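Local coordinates for ErfK/YbiS/YcfS/YnhG family protein (Xylanimonas cellulosilytica, PDB 4LPQ) that probably acts as a peptidoglycan L,D-transpeptidase in cell-wall biogenesis, pairing a catalytic domain with a putative peptidoglycan-binding domain, at residues Met28-Phe33 against Gly75-Pro80; Arg104-Ile109 against Met189-Asp194; Glu19-Gln24 against Leu35-Asp40; Gly133-Tyr138 against Lys158-Gly163. All blocks are in the same frame, centred on the assembly; numbering follows the deposited sequence. Where two conformers were deposited one is given.

Overall arrangement
The four contacts run across the molecule from the putative peptidoglycan-binding domain to the L,D-transpeptidase catalytic domain. Contact 3 lies within the former and shares helix 18-30 with contact 1, whose centre is about 16 Å away. Contact 1 reaches the catalytic domain directly: Gly31 O lies 2.9 Å from Ile108 N of contact 2, a probable hydrogen bond. Contacts 2 and 4, with centres about 17 Å apart, both reach the large mixed sheet and touch where Trp193 packs on Lys158. They approach the predicted active site, the side chain of Phe160 lying about 6 Å from that of Cys181 and that of Leu192 about 9 Å from that of His167. The centres of contacts 3 and 4 are about 35 Å apart.

Contact 1: residues Met28-Phe33 against Gly75-Pro80; sequences MDLGYF and GYRPTP
Leu30 lays its two methyls over the backbone of Gly75, CD2 coming within 3.7 Å of Gly75 CA and CD1 within 3.9 Å of the same atom. Beside it the phenol of Tyr32 reaches to the next peptide, where Tyr32 OH donates to Tyr76 O at 2.7 Å. Tyr76 O lies at the edge of the Tyr32 ring, and Tyr32 OH stands above the Tyr76 carbonyl plane, 40° out of it. Tyr32 OH also rests 3.6 Å from Pro78 CD. Helices 18-30 and 66-74 both terminate here in Schellman motifs, with Gly31 and Gly75 at positive phi, and the contact brings the two C-terminal ends together. Arg77 adds the second polar link: its chain bends at chi3 (44°), which sets NE; from the guanidinium, NH1 gives a nearly straight bond of 2.8 Å to Leu30 O, which lies in the guanidinium plane. Arg77 NH2 turns to Val105 O on strand 104-110 of the catalytic domain. An alanine in place of Arg77 would probably leave Leu30 O and Val105 O without this shared donor group and remove a polar bridge between helix end and strand. The Tyr32 ring, for its part, meets Phe52 of helix 43-56 edge-to-face.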
loop_
_atom_site.group_PDB
_atom_site.type_symbol
_atom_site.label_atom_id
_atom_site.label_comp_id
_atom_site.label_asym_id
_atom_site.label_seq_id
_atom_site.Cartn_x
_atom_site.Cartn_y
_atom_site.Cartn_z
HETATM N N MSE A 28 -2.849 11.671 7.330
HETATM C CA MSE A 28 -3.113 12.430 6.079
HETATM C C MSE A 28 -1.997 13.430 5.845
HETATM O O MSE A 28 -1.465 13.569 4.711
HETATM C CB MSE A 28 -4.485 13.077 6.186
HETATM C CG MSE A 28 -4.944 13.624 4.815
HETATM SE SE MSE A 28 -6.635 14.540 4.894
HETATM C CE MSE A 28 -7.716 13.086 5.593
ATOM N N ASP A 29 -1.668 14.200 6.895
ATOM C CA ASP A 29 -0.638 15.241 6.787
ATOM C C ASP A 29 0.709 14.697 6.358
ATOM O O ASP A 29 1.492 15.353 5.613
ATOM C CB ASP A 29 -0.479 16.001 8.118
ATOM C CG ASP A 29 -1.723 16.811 8.512
ATOM O OD1 ASP A 29 -2.595 17.109 7.677
ATOM O OD2 ASP A 29 -1.692 17.252 9.708
ATOM N N LEU A 30 1.057 13.501 6.837
ATOM C CA LEU A 30 2.313 12.879 6.546
ATOM C C LEU A 30 2.332 12.133 5.220
ATOM O O LEU A 30 3.408 11.602 4.852
ATOM C CB LEU A 30 2.708 11.947 7.674
ATOM C CG LEU A 30 3.047 12.572 9.018
ATOM C CD1 LEU A 30 3.254 11.453 10.048
ATOM C CD2 LEU A 30 4.264 13.422 8.920
ATOM N N GLY A 31 1.212 12.056 4.523
ATOM C CA GLY A 31 1.161 11.431 3.222
ATOM C C GLY A 31 0.790 9.983 3.141
ATOM O O GLY A 31 0.805 9.380 2.083
ATOM N N TYR A 32 0.375 9.414 4.281
ATOM C CA TYR A 32 -0.119 8.048 4.283
ATOM C C TYR A 32 -1.526 8.097 3.735
ATOM O O TYR A 32 -2.329 8.918 4.157
ATOM C CB TYR A 32 -0.059 7.477 5.712
ATOM C CG TYR A 32 1.390 7.321 6.109
ATOM C CD1 TYR A 32 2.110 8.386 6.658
ATOM C CD2 TYR A 32 2.110 6.156 5.863
ATOM C CE1 TYR A 32 3.435 8.277 6.940
ATOM C CE2 TYR A 32 3.481 6.042 6.103
ATOM C CZ TYR A 32 4.157 7.124 6.666
ATOM O OH TYR A 32 5.473 6.958 6.950
ATOM N N PHE A 33 -1.856 7.242 2.779
ATOM C CA PHE A 33 -3.105 7.399 2.030
ATOM C C PHE A 33 -4.308 7.142 2.884
ATOM O O PHE A 33 -4.513 6.046 3.415
ATOM C CB PHE A 33 -3.123 6.408 0.867
ATOM C CG PHE A 33 -4.369 6.548 0.028
ATOM C CD1 PHE A 33 -4.497 7.604 -0.836
ATOM C CD2 PHE A 33 -5.423 5.747 0.233
ATOM C CE1 PHE A 33 -5.689 7.795 -1.527
ATOM C CE2 PHE A 33 -6.560 5.900 -0.458
ATOM C CZ PHE A 33 -6.728 6.916 -1.326
ATOM N N GLY A 75 7.124 12.116 12.872
ATOM C CA GLY A 75 6.784 12.431 11.508
ATOM C C GLY A 75 7.421 11.479 10.521
ATOM O O GLY A 75 7.762 11.835 9.411
ATOM N N TYR A 76 7.569 10.198 10.855
ATOM C CA TYR A 76 8.289 9.249 10.043
ATOM C C TYR A 76 7.675 9.158 8.639
ATOM O O TYR A 76 6.502 8.909 8.466
ATOM C CB TYR A 76 8.328 7.837 10.599
ATOM C CG TYR A 76 9.191 6.915 9.742
ATOM C CD1 TYR A 76 10.572 6.937 9.838
ATOM C CD2 TYR A 76 8.649 6.245 8.688
ATOM C CE1 TYR A 76 11.368 6.245 8.927
ATOM C CE2 TYR A 76 9.398 5.549 7.781
ATOM C CZ TYR A 76 10.733 5.584 7.873
ATOM O OH TYR A 76 11.507 4.866 6.988
ATOM N N ARG A 77 8.576 9.332 7.639
ATOM C CA ARG A 77 8.255 9.123 6.215
ATOM C C ARG A 77 9.420 8.362 5.611
ATOM O O ARG A 77 10.594 8.688 5.876
ATOM C CB ARG A 77 8.039 10.395 5.478
ATOM C CG ARG A 77 6.744 11.096 5.870
ATOM C CD ARG A 77 6.705 12.533 5.471
ATOM N NE ARG A 77 7.182 12.829 4.139
ATOM C CZ ARG A 77 6.497 12.818 2.989
ATOM N NH1 ARG A 77 5.276 12.433 2.887
ATOM N NH2 ARG A 77 7.113 13.209 1.935
ATOM N N PRO A 78 9.138 7.387 4.730
ATOM C CA PRO A 78 10.256 6.672 4.103
ATOM C C PRO A 78 11.014 7.588 3.075
ATOM O O PRO A 78 10.408 8.528 2.553
ATOM C CB PRO A 78 9.572 5.519 3.428
ATOM C CG PRO A 78 8.204 5.911 3.273
ATOM C CD PRO A 78 7.833 6.894 4.291
ATOM N N THR A 79 12.292 7.273 2.888
ATOM C CA THR A 79 13.110 7.990 1.905
ATOM C C THR A 79 13.075 7.228 0.575
ATOM O O THR A 79 13.433 6.025 0.591
ATOM C CB THR A 79 14.542 8.113 2.413
ATOM O OG1 THR A 79 14.562 8.842 3.632
ATOM C CG2 THR A 79 15.392 8.774 1.439
ATOM N N PRO A 80 12.677 7.862 -0.511
ATOM C CA PRO A 80 12.607 7.101 -1.780
ATOM C C PRO A 80 14.043 6.888 -2.335
ATOM O O PRO A 80 15.005 7.627 -1.932
ATOM C CB PRO A 80 11.856 7.995 -2.684
ATOM C CG PRO A 80 12.082 9.350 -2.135
ATOM C CD PRO A 80 12.301 9.249 -0.672
#

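Contact 2: residues Arg104-Ile109 against Met189-Asp194; sequences RVVRII and MNWLWD
Arg107 lies across one face of the Trp191 indole, the two side chains crossing at about a right angle. Its CB lies beyond the CH2-CZ3 edge, 3.9 Å from Trp191 CH2. The next atom makes the closest approach: Arg107 CG sits 3.3 Å from Trp191 CH2, over the face of the six-membered ring but shifted toward its rim at CH2, 24° off the ring normal, in a CH-pi contact. At CD the chain bends (chi2 -63°), and the rest runs out past the CZ2 side of the ring, in the conformer described, one of two deposited. There Trp191 CZ2 lies over the centre of the guanidinium, 3.9 Å from Arg107 CZ, with the two planes 31° apart. At the tip, Arg107 NH2 comes to 3.8 Å from Trp191 NE1, while Arg107 NH1 turns back to its own strand and donates to Val106 O at 3.0 Å. Val106 CG1 meets the ring edge, 3.9 Å from Trp191 CH2. Val106 and Arg107 both face Ala99 in a classic beta bulge, which lets these consecutive residues point at the same indole. Farther along, Ile109 and Leu192 meet tip to tip, Ile109 CD1 being 4.1 Å from Leu192 CD2. Helix 186-196 thus packs on strand 104-110 without a hydrogen bond between the segments; adhesion is dispersive, its CH-pi part carried by the aliphatic CG, and the guanidinium beside the ring edge would probably add little electrostatic attraction.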
loop_
_atom_site.group_PDB
_atom_site.type_symbol
_atom_site.label_atom_id
_atom_site.label_comp_id
_atom_site.label_asym_id
_atom_site.label_seq_id
_atom_site.Cartn_x
_atom_site.Cartn_y
_atom_site.Cartn_z
ATOM N N ARG A 104 10.585 13.193 -3.861
ATOM C CA ARG A 104 9.725 13.469 -2.694
ATOM C C ARG A 104 8.588 12.433 -2.724
ATOM O O ARG A 104 7.901 12.238 -3.719
ATOM C CB ARG A 104 9.086 14.890 -2.825
ATOM C CG ARG A 104 8.035 15.255 -1.732
ATOM C CD ARG A 104 7.360 16.655 -1.917
ATOM N NE ARG A 104 6.603 17.006 -3.176
ATOM C CZ ARG A 104 5.287 16.871 -3.413
ATOM N NH1 ARG A 104 4.474 16.329 -2.499
ATOM N NH2 ARG A 104 4.776 17.238 -4.599
ATOM N N VAL A 105 8.334 11.806 -1.580
ATOM C CA VAL A 105 7.183 10.907 -1.457
ATOM C C VAL A 105 5.942 11.755 -1.425
ATOM O O VAL A 105 5.757 12.621 -0.505
ATOM C CB VAL A 105 7.309 10.049 -0.182
ATOM C CG1 VAL A 105 6.105 9.219 0.028
ATOM C CG2 VAL A 105 8.556 9.212 -0.297
ATOM N N VAL A 106 5.013 11.457 -2.304
ATOM C CA VAL A 106 3.715 12.106 -2.357
ATOM C C VAL A 106 2.681 11.346 -1.509
ATOM O O VAL A 106 1.927 11.946 -0.735
ATOM C CB VAL A 106 3.231 12.303 -3.825
ATOM C CG1 VAL A 106 1.838 12.928 -3.896
ATOM C CG2 VAL A 106 4.243 13.116 -4.584
ATOM N N ARG A 107 2.704 10.012 -1.651
ATOM C CA ARG A 107 1.855 9.159 -0.821
ATOM C C ARG A 107 2.546 7.868 -0.531
ATOM O O ARG A 107 3.332 7.327 -1.319
ATOM C CB ARG A 107 0.461 8.761 -1.439
ATOM C CG ARG A 107 -0.594 9.797 -1.609
ATOM C CD ARG A 107 -1.124 10.440 -0.336
ATOM N NE ARG A 107 -2.203 11.347 -0.707
ATOM C CZ ARG A 107 -1.988 12.594 -1.153
ATOM N NH1 ARG A 107 -0.771 13.087 -1.292
ATOM N NH2 ARG A 107 -2.979 13.353 -1.559
ATOM N N ILE A 108 2.225 7.348 0.661
ATOM C CA ILE A 108 2.598 6.011 1.077
ATOM C C ILE A 108 1.305 5.190 1.121
ATOM O O ILE A 108 0.368 5.613 1.822
ATOM C CB ILE A 108 3.281 5.976 2.465
ATOM C CG1 ILE A 108 4.452 6.932 2.577
ATOM C CG2 ILE A 108 3.703 4.520 2.758
ATOM C CD1 ILE A 108 4.119 8.296 3.066
ATOM N N ILE A 109 1.306 4.020 0.462
ATOM C CA ILE A 109 0.110 3.218 0.301
ATOM C C ILE A 109 0.401 1.809 0.820
ATOM O O ILE A 109 1.441 1.220 0.421
ATOM C CB ILE A 109 -0.328 3.252 -1.185
ATOM C CG1 ILE A 109 -0.881 4.614 -1.535
ATOM C CG2 ILE A 109 -1.359 2.191 -1.489
ATOM C CD1 ILE A 109 -0.905 4.923 -3.011
HETATM N N MSE A 189 -5.910 2.766 -5.557
HETATM C CA MSE A 189 -5.725 2.544 -7.000
HETATM C C MSE A 189 -6.443 3.696 -7.756
HETATM O O MSE A 189 -5.872 4.215 -8.718
HETATM C CB MSE A 189 -6.270 1.178 -7.407
HETATM C CG MSE A 189 -5.679 0.775 -8.734
HETATM SE SE MSE A 189 -3.759 0.297 -8.498
HETATM C CE MSE A 189 -3.111 0.723 -10.265
ATOM N N ASN A 190 -7.629 4.090 -7.326
ATOM C CA ASN A 190 -8.346 5.146 -7.966
ATOM C C ASN A 190 -7.584 6.453 -7.873
ATOM O O ASN A 190 -7.520 7.218 -8.853
ATOM C CB ASN A 190 -9.773 5.293 -7.393
ATOM C CG ASN A 190 -10.664 4.100 -7.678
ATOM O OD1 ASN A 190 -10.479 3.359 -8.634
ATOM N ND2 ASN A 190 -11.674 3.952 -6.826
ATOM N N TRP A 191 -6.982 6.688 -6.725
ATOM C CA TRP A 191 -6.167 7.855 -6.520
ATOM C C TRP A 191 -4.969 7.875 -7.488
ATOM O O TRP A 191 -4.698 8.907 -8.157
ATOM C CB TRP A 191 -5.742 8.041 -5.080
ATOM C CG TRP A 191 -4.895 9.238 -4.830
ATOM C CD1 TRP A 191 -5.364 10.506 -4.626
ATOM C CD2 TRP A 191 -3.460 9.335 -4.891
ATOM N NE1 TRP A 191 -4.282 11.383 -4.521
ATOM C CE2 TRP A 191 -3.111 10.688 -4.692
ATOM C CE3 TRP A 191 -2.431 8.404 -5.064
ATOM C CZ2 TRP A 191 -1.789 11.125 -4.707
ATOM C CZ3 TRP A 191 -1.125 8.818 -5.080
ATOM C CH2 TRP A 191 -0.779 10.185 -4.875
ATOM N N LEU A 192 -4.251 6.766 -7.602
ATOM C CA LEU A 192 -3.139 6.628 -8.526
ATOM C C LEU A 192 -3.589 6.931 -9.938
ATOM O O LEU A 192 -2.895 7.673 -10.644
ATOM C CB LEU A 192 -2.568 5.228 -8.433
ATOM C CG LEU A 192 -1.780 4.913 -7.166
ATOM C CD1 LEU A 192 -1.485 3.416 -7.069
ATOM C CD2 LEU A 192 -0.511 5.723 -7.059
ATOM N N TRP A 193 -4.729 6.374 -10.406
ATOM C CA TRP A 193 -5.205 6.587 -11.736
ATOM C C TRP A 193 -5.633 8.011 -11.995
ATOM O O TRP A 193 -5.304 8.619 -13.020
ATOM C CB TRP A 193 -6.335 5.637 -12.066
ATOM C CG TRP A 193 -6.048 4.307 -12.537
ATOM C CD1 TRP A 193 -5.648 3.217 -11.745
ATOM C CD2 TRP A 193 -6.254 3.792 -13.865
ATOM N NE1 TRP A 193 -5.581 2.101 -12.515
ATOM C CE2 TRP A 193 -5.944 2.399 -13.814
ATOM C CE3 TRP A 193 -6.690 4.318 -15.047
ATOM C CZ2 TRP A 193 -6.093 1.560 -14.889
ATOM C CZ3 TRP A 193 -6.813 3.503 -16.109
ATOM C CH2 TRP A 193 -6.548 2.119 -16.030
ATOM N N ASP A 194 -6.502 8.511 -11.117
ATOM C CA ASP A 194 -7.398 9.631 -11.436
ATOM C C ASP A 194 -6.963 10.959 -10.860
ATOM O O ASP A 194 -7.286 11.973 -11.379
ATOM C CB ASP A 194 -8.819 9.334 -11.001
ATOM C CG ASP A 194 -9.445 8.133 -11.633
ATOM O OD1 ASP A 194 -9.059 7.772 -12.761
ATOM O OD2 ASP A 194 -10.332 7.531 -10.923
#

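Contact 3: residues Glu19-Gln24 against Leu35-Asp40; sequences EVLALQ and LKADGD
Gln24 reaches from helix 18-30 into the loop that follows Leu35 and grips it with both ends of its amide. Gln24 OE1 accepts from Gly39 N at 2.8 Å, the N-H tilted 16° from the carbonyl plane, while Gln24 NE2 donates to Asp38 OD1 at 3.2 Å. Around this polar centre aliphatic groups close in on the loop. Gln24 CB meets Ala37 CB at 3.8 Å, and Leu21 CD1 presses on Ala37 O at 3.1 Å, a tight approach. One turn before Gln24, Val20 CG1 touches Gly39 O at 3.5 Å. The next shell fixes the carboxylate: with Asp38 CG between the backbone N and the carbonyl carbon (chi1 63°), OD1 also accepts from Asp40 N at 3.0 Å, an Asx turn. The two donors come to OD1 from opposite faces of the carboxylate plane. Gly39 takes up a positive phi at which a side chain would jam against the preceding carbonyl. Farther out, Thr16 binds both Gly39 O and Asp40 OD1, and Thr45 of helix 43-56 pairs with Gln24 NE2. An alanine in place of Gln24 would probably leave Gly39 N without its acceptor and Asp38 OD1 with one donor fewer, freeing the loop to shift. In this putative peptidoglycan-binding domain a neutral amide thus ties helix to loop, accepting from the backbone and donating to a carboxylate that its two N-H partners are likely to stabilise.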
loop_
_atom_site.group_PDB
_atom_site.type_symbol
_atom_site.label_atom_id
_atom_site.label_comp_id
_atom_site.label_asym_id
_atom_site.label_seq_id
_atom_site.Cartn_x
_atom_site.Cartn_y
_atom_site.Cartn_z
ATOM N N GLU A 19 -9.217 11.055 19.555
ATOM C CA GLU A 19 -7.870 10.536 19.301
ATOM C C GLU A 19 -7.774 9.840 17.932
ATOM O O GLU A 19 -6.722 9.887 17.298
ATOM C CB GLU A 19 -7.366 9.711 20.457
ATOM C CG GLU A 19 -7.198 10.671 21.668
ATOM C CD GLU A 19 -6.365 12.043 21.309
ATOM O OE1 GLU A 19 -5.144 11.797 20.907
ATOM O OE2 GLU A 19 -6.915 13.284 21.429
ATOM N N VAL A 20 -8.867 9.207 17.511
ATOM C CA VAL A 20 -8.891 8.633 16.182
ATOM C C VAL A 20 -8.833 9.751 15.133
ATOM O O VAL A 20 -8.107 9.666 14.142
ATOM C CB VAL A 20 -10.099 7.768 15.963
ATOM C CG1 VAL A 20 -10.205 7.305 14.522
ATOM C CG2 VAL A 20 -10.071 6.591 16.885
ATOM N N LEU A 21 -9.639 10.786 15.311
ATOM C CA LEU A 21 -9.647 11.915 14.408
ATOM C C LEU A 21 -8.221 12.512 14.217
ATOM O O LEU A 21 -7.740 12.741 13.111
ATOM C CB LEU A 21 -10.647 12.983 14.857
ATOM C CG LEU A 21 -10.690 14.229 13.935
ATOM C CD1 LEU A 21 -11.295 13.840 12.720
ATOM C CD2 LEU A 21 -11.617 15.229 14.558
ATOM N N ALA A 22 -7.544 12.701 15.366
ATOM C CA ALA A 22 -6.191 13.223 15.353
ATOM C C ALA A 22 -5.211 12.315 14.643
ATOM O O ALA A 22 -4.402 12.800 13.835
ATOM C CB ALA A 22 -5.743 13.477 16.788
ATOM N N LEU A 23 -5.348 11.016 14.840
ATOM C CA LEU A 23 -4.531 10.070 14.132
ATOM C C LEU A 23 -4.770 10.146 12.629
ATOM O O LEU A 23 -3.801 10.167 11.853
ATOM C CB LEU A 23 -4.924 8.683 14.632
ATOM C CG LEU A 23 -4.386 7.519 13.780
ATOM C CD1 LEU A 23 -2.846 7.379 13.886
ATOM C CD2 LEU A 23 -5.059 6.199 14.285
ATOM N N GLN A 24 -6.014 10.173 12.203
ATOM C CA GLN A 24 -6.325 10.176 10.814
ATOM C C GLN A 24 -5.748 11.443 10.178
ATOM O O GLN A 24 -5.201 11.387 9.065
ATOM C CB GLN A 24 -7.825 10.148 10.593
ATOM C CG GLN A 24 -8.429 8.831 11.016
ATOM C CD GLN A 24 -9.958 8.915 11.113
ATOM O OE1 GLN A 24 -10.541 9.937 11.508
ATOM N NE2 GLN A 24 -10.650 7.817 10.775
ATOM N N LEU A 35 -8.421 9.191 2.983
ATOM C CA LEU A 35 -9.302 10.222 2.418
ATOM C C LEU A 35 -10.075 11.050 3.435
ATOM O O LEU A 35 -10.403 12.213 3.163
ATOM C CB LEU A 35 -10.280 9.575 1.420
ATOM C CG LEU A 35 -9.720 8.927 0.212
ATOM C CD1 LEU A 35 -10.800 8.372 -0.687
ATOM C CD2 LEU A 35 -8.903 9.930 -0.534
ATOM N N LYS A 36 -10.456 10.444 4.596
ATOM C CA LYS A 36 -11.382 11.061 5.559
ATOM C C LYS A 36 -10.831 11.021 6.944
ATOM O O LYS A 36 -10.301 10.007 7.422
ATOM C CB LYS A 36 -12.649 10.219 5.630
ATOM C CG LYS A 36 -13.574 10.306 4.476
ATOM C CD LYS A 36 -14.994 9.950 4.890
ATOM C CE LYS A 36 -15.029 8.545 5.457
ATOM N NZ LYS A 36 -16.380 8.026 5.210
ATOM N N ALA A 37 -10.878 12.157 7.613
ATOM C CA ALA A 37 -10.615 12.233 9.048
ATOM C C ALA A 37 -11.951 12.484 9.708
ATOM O O ALA A 37 -12.380 13.630 9.817
ATOM C CB ALA A 37 -9.642 13.320 9.388
ATOM N N ASP A 38 -12.634 11.424 10.072
ATOM C CA ASP A 38 -13.966 11.466 10.633
ATOM C C ASP A 38 -14.121 10.946 12.041
ATOM O O ASP A 38 -15.219 10.963 12.619
ATOM C CB ASP A 38 -14.977 10.716 9.725
ATOM C CG ASP A 38 -14.686 9.212 9.581
ATOM O OD1 ASP A 38 -13.702 8.716 10.168
ATOM O OD2 ASP A 38 -15.515 8.555 8.902
ATOM N N GLY A 39 -13.036 10.436 12.629
ATOM C CA GLY A 39 -13.033 9.927 13.977
ATOM C C GLY A 39 -13.467 8.486 14.135
ATOM O O GLY A 39 -13.513 7.993 15.296
ATOM N N ASP A 40 -13.684 7.775 13.038
ATOM C CA ASP A 40 -14.028 6.353 13.108
ATOM C C ASP A 40 -12.941 5.500 12.466
ATOM O O ASP A 40 -12.655 5.653 11.296
ATOM C CB ASP A 40 -15.318 6.090 12.378
ATOM C CG ASP A 40 -16.508 6.732 13.063
ATOM O OD1 ASP A 40 -16.550 6.972 14.277
ATOM O OD2 ASP A 40 -17.564 6.968 12.381
#

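Contact 4: residues Gly133-Tyr138 against Lys158-Gly163; sequences GDFAVY and KYFRGG
Between Phe135-Tyr138 and Lys158-Gly162, two paired strands of the catalytic sheet part company: the touching chains run 105° apart and are joined by backbone bonds, a water and aromatic side chains. Tyr138 N donates to Tyr159 O at 2.9 Å, nearly along the C=O axis. Tyr138 CG stands between the backbone N and the carbonyl carbon (chi1 73°), and its ring passes beside Tyr159, with Tyr138 CE1 3.6 Å from Tyr159 CB. At the tip, Tyr138 OH donates to Gly162 O at 2.7 Å, so that both ends of the residue hold the turning chain. Between Ala136 and Phe160 a water bridges the two backbones, accepting from Ala136 N at 3.0 Å and donating to Phe160 O at 2.6 Å. The corner itself contains a classic beta bulge, Phe160 and Arg161 both facing Tyr164. This is part of the YkuD-type L,D-transpeptidase fold, and the side chain of Phe160 lies about 6 Å from that of Cys181, the predicted nucleophile. Both bulge residues approach Phe135 from the same side of its ring. Phe135 CD2 meets Phe160 CD1 at 4.0 Å, the ring planes inclined by 40°, while Arg161 CB lies over that same face, offset toward the rim. The extended arginine chain continues past the rim, bringing Arg161 CD to 3.6 Å from Phe135 CE1. Strand 203-206 backs this cluster through Leu206, which touches both phenylalanines, whereas Lys158 directs NZ away from it to Gln140 OE1 and Met198 O.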
loop_
_atom_site.group_PDB
_atom_site.type_symbol
_atom_site.label_atom_id
_atom_site.label_comp_id
_atom_site.label_asym_id
_atom_site.label_seq_id
_atom_site.Cartn_x
_atom_site.Cartn_y
_atom_site.Cartn_z
ATOM N N GLY A 133 13.383 -5.005 -9.554
ATOM C CA GLY A 133 13.936 -4.362 -10.722
ATOM C C GLY A 133 13.280 -3.095 -11.110
ATOM O O GLY A 133 12.568 -2.493 -10.343
ATOM N N ASP A 134 13.667 -2.620 -12.324
ATOM C CA ASP A 134 13.305 -1.324 -12.766
ATOM C C ASP A 134 12.477 -1.481 -14.055
ATOM O O ASP A 134 13.065 -1.842 -15.084
ATOM C CB ASP A 134 14.600 -0.595 -13.005
ATOM C CG ASP A 134 14.550 0.818 -12.934
ATOM O OD1 ASP A 134 13.563 1.420 -13.242
ATOM O OD2 ASP A 134 15.683 1.390 -12.626
ATOM N N PHE A 135 11.188 -1.250 -13.936
ATOM C CA PHE A 135 10.216 -1.576 -14.955
ATOM C C PHE A 135 9.394 -0.344 -15.314
ATOM O O PHE A 135 9.716 0.784 -14.856
ATOM C CB PHE A 135 9.293 -2.702 -14.458
ATOM C CG PHE A 135 10.024 -3.898 -14.055
ATOM C CD1 PHE A 135 10.592 -4.766 -14.954
ATOM C CD2 PHE A 135 10.175 -4.263 -12.688
ATOM C CE1 PHE A 135 11.341 -5.875 -14.538
ATOM C CE2 PHE A 135 10.866 -5.391 -12.321
ATOM C CZ PHE A 135 11.456 -6.205 -13.241
ATOM N N ALA A 136 8.373 -0.464 -16.137
ATOM C CA ALA A 136 7.525 0.647 -16.512
ATOM C C ALA A 136 6.131 0.113 -16.813
ATOM O O ALA A 136 5.967 -0.972 -17.317
ATOM C CB ALA A 136 8.091 1.357 -17.764
ATOM N N VAL A 137 5.135 0.944 -16.491
ATOM C CA VAL A 137 3.782 0.645 -16.891
ATOM C C VAL A 137 3.714 0.559 -18.411
ATOM O O VAL A 137 4.111 1.541 -19.085
ATOM C CB VAL A 137 2.783 1.697 -16.366
ATOM C CG1 VAL A 137 1.394 1.425 -16.858
ATOM C CG2 VAL A 137 2.843 1.800 -14.838
ATOM N N TYR A 138 3.227 -0.550 -18.932
ATOM C CA TYR A 138 3.194 -0.739 -20.390
ATOM C C TYR A 138 1.788 -0.939 -20.936
ATOM O O TYR A 138 1.533 -0.815 -22.140
ATOM C CB TYR A 138 4.104 -1.876 -20.874
ATOM C CG TYR A 138 3.579 -3.269 -20.563
ATOM C CD1 TYR A 138 3.855 -3.894 -19.345
ATOM C CD2 TYR A 138 2.829 -3.942 -21.483
ATOM C CE1 TYR A 138 3.336 -5.169 -19.109
ATOM C CE2 TYR A 138 2.351 -5.179 -21.281
ATOM C CZ TYR A 138 2.570 -5.798 -20.076
ATOM O OH TYR A 138 2.040 -7.001 -19.882
ATOM N N LYS A 158 -2.557 -1.846 -13.551
ATOM C CA LYS A 158 -1.512 -1.207 -14.300
ATOM C C LYS A 158 -0.329 -2.199 -14.403
ATOM O O LYS A 158 0.263 -2.571 -13.355
ATOM C CB LYS A 158 -1.049 0.067 -13.689
ATOM C CG LYS A 158 -2.113 1.125 -13.713
ATOM C CD LYS A 158 -1.662 2.419 -13.854
ATOM C CE LYS A 158 -2.729 3.455 -13.861
ATOM N NZ LYS A 158 -2.677 4.413 -15.010
ATOM N N TYR A 159 -0.103 -2.746 -15.568
ATOM C CA TYR A 159 0.818 -3.819 -15.765
ATOM C C TYR A 159 2.233 -3.279 -16.002
ATOM O O TYR A 159 2.411 -2.348 -16.776
ATOM C CB TYR A 159 0.435 -4.675 -16.978
ATOM C CG TYR A 159 -0.877 -5.314 -16.874
ATOM C CD1 TYR A 159 -2.045 -4.633 -17.121
ATOM C CD2 TYR A 159 -0.972 -6.642 -16.530
ATOM C CE1 TYR A 159 -3.284 -5.219 -16.999
ATOM C CE2 TYR A 159 -2.218 -7.268 -16.435
ATOM C CZ TYR A 159 -3.377 -6.556 -16.704
ATOM O OH TYR A 159 -4.646 -7.150 -16.605
ATOM N N PHE A 160 3.235 -3.862 -15.329
ATOM C CA PHE A 160 4.616 -3.438 -15.465
ATOM C C PHE A 160 5.574 -4.502 -15.920
ATOM O O PHE A 160 6.709 -4.152 -16.335
ATOM C CB PHE A 160 5.163 -2.749 -14.196
ATOM C CG PHE A 160 5.141 -3.674 -12.970
ATOM C CD1 PHE A 160 6.207 -4.503 -12.683
ATOM C CD2 PHE A 160 4.068 -3.705 -12.093
ATOM C CE1 PHE A 160 6.222 -5.328 -11.589
ATOM C CE2 PHE A 160 4.073 -4.547 -11.020
ATOM C CZ PHE A 160 5.127 -5.364 -10.791
ATOM N N ARG A 161 5.249 -5.799 -15.908
ATOM C CA ARG A 161 6.120 -6.837 -16.473
ATOM C C ARG A 161 5.275 -8.049 -16.743
ATOM O O ARG A 161 4.865 -8.712 -15.786
ATOM C CB ARG A 161 7.296 -7.181 -15.517
ATOM C CG ARG A 161 8.295 -8.123 -16.130
ATOM C CD ARG A 161 9.135 -8.716 -15.024
ATOM N NE ARG A 161 10.267 -9.420 -15.428
ATOM C CZ ARG A 161 10.481 -10.703 -15.264
ATOM N NH1 ARG A 161 9.498 -11.486 -14.976
ATOM N NH2 ARG A 161 11.669 -11.219 -15.570
ATOM N N GLY A 162 4.946 -8.320 -17.979
ATOM C CA GLY A 162 4.077 -9.443 -18.282
ATOM C C GLY A 162 2.795 -9.282 -17.461
ATOM O O GLY A 162 2.121 -8.239 -17.526
ATOM N N GLY A 163 2.387 -10.346 -16.797
ATOM C CA GLY A 163 1.192 -10.325 -15.987
ATOM C C GLY A 163 1.273 -9.645 -14.657
ATOM O O GLY A 163 0.315 -9.506 -13.953
HETATM O O HOH W 1 8.354 -2.831 -17.910
#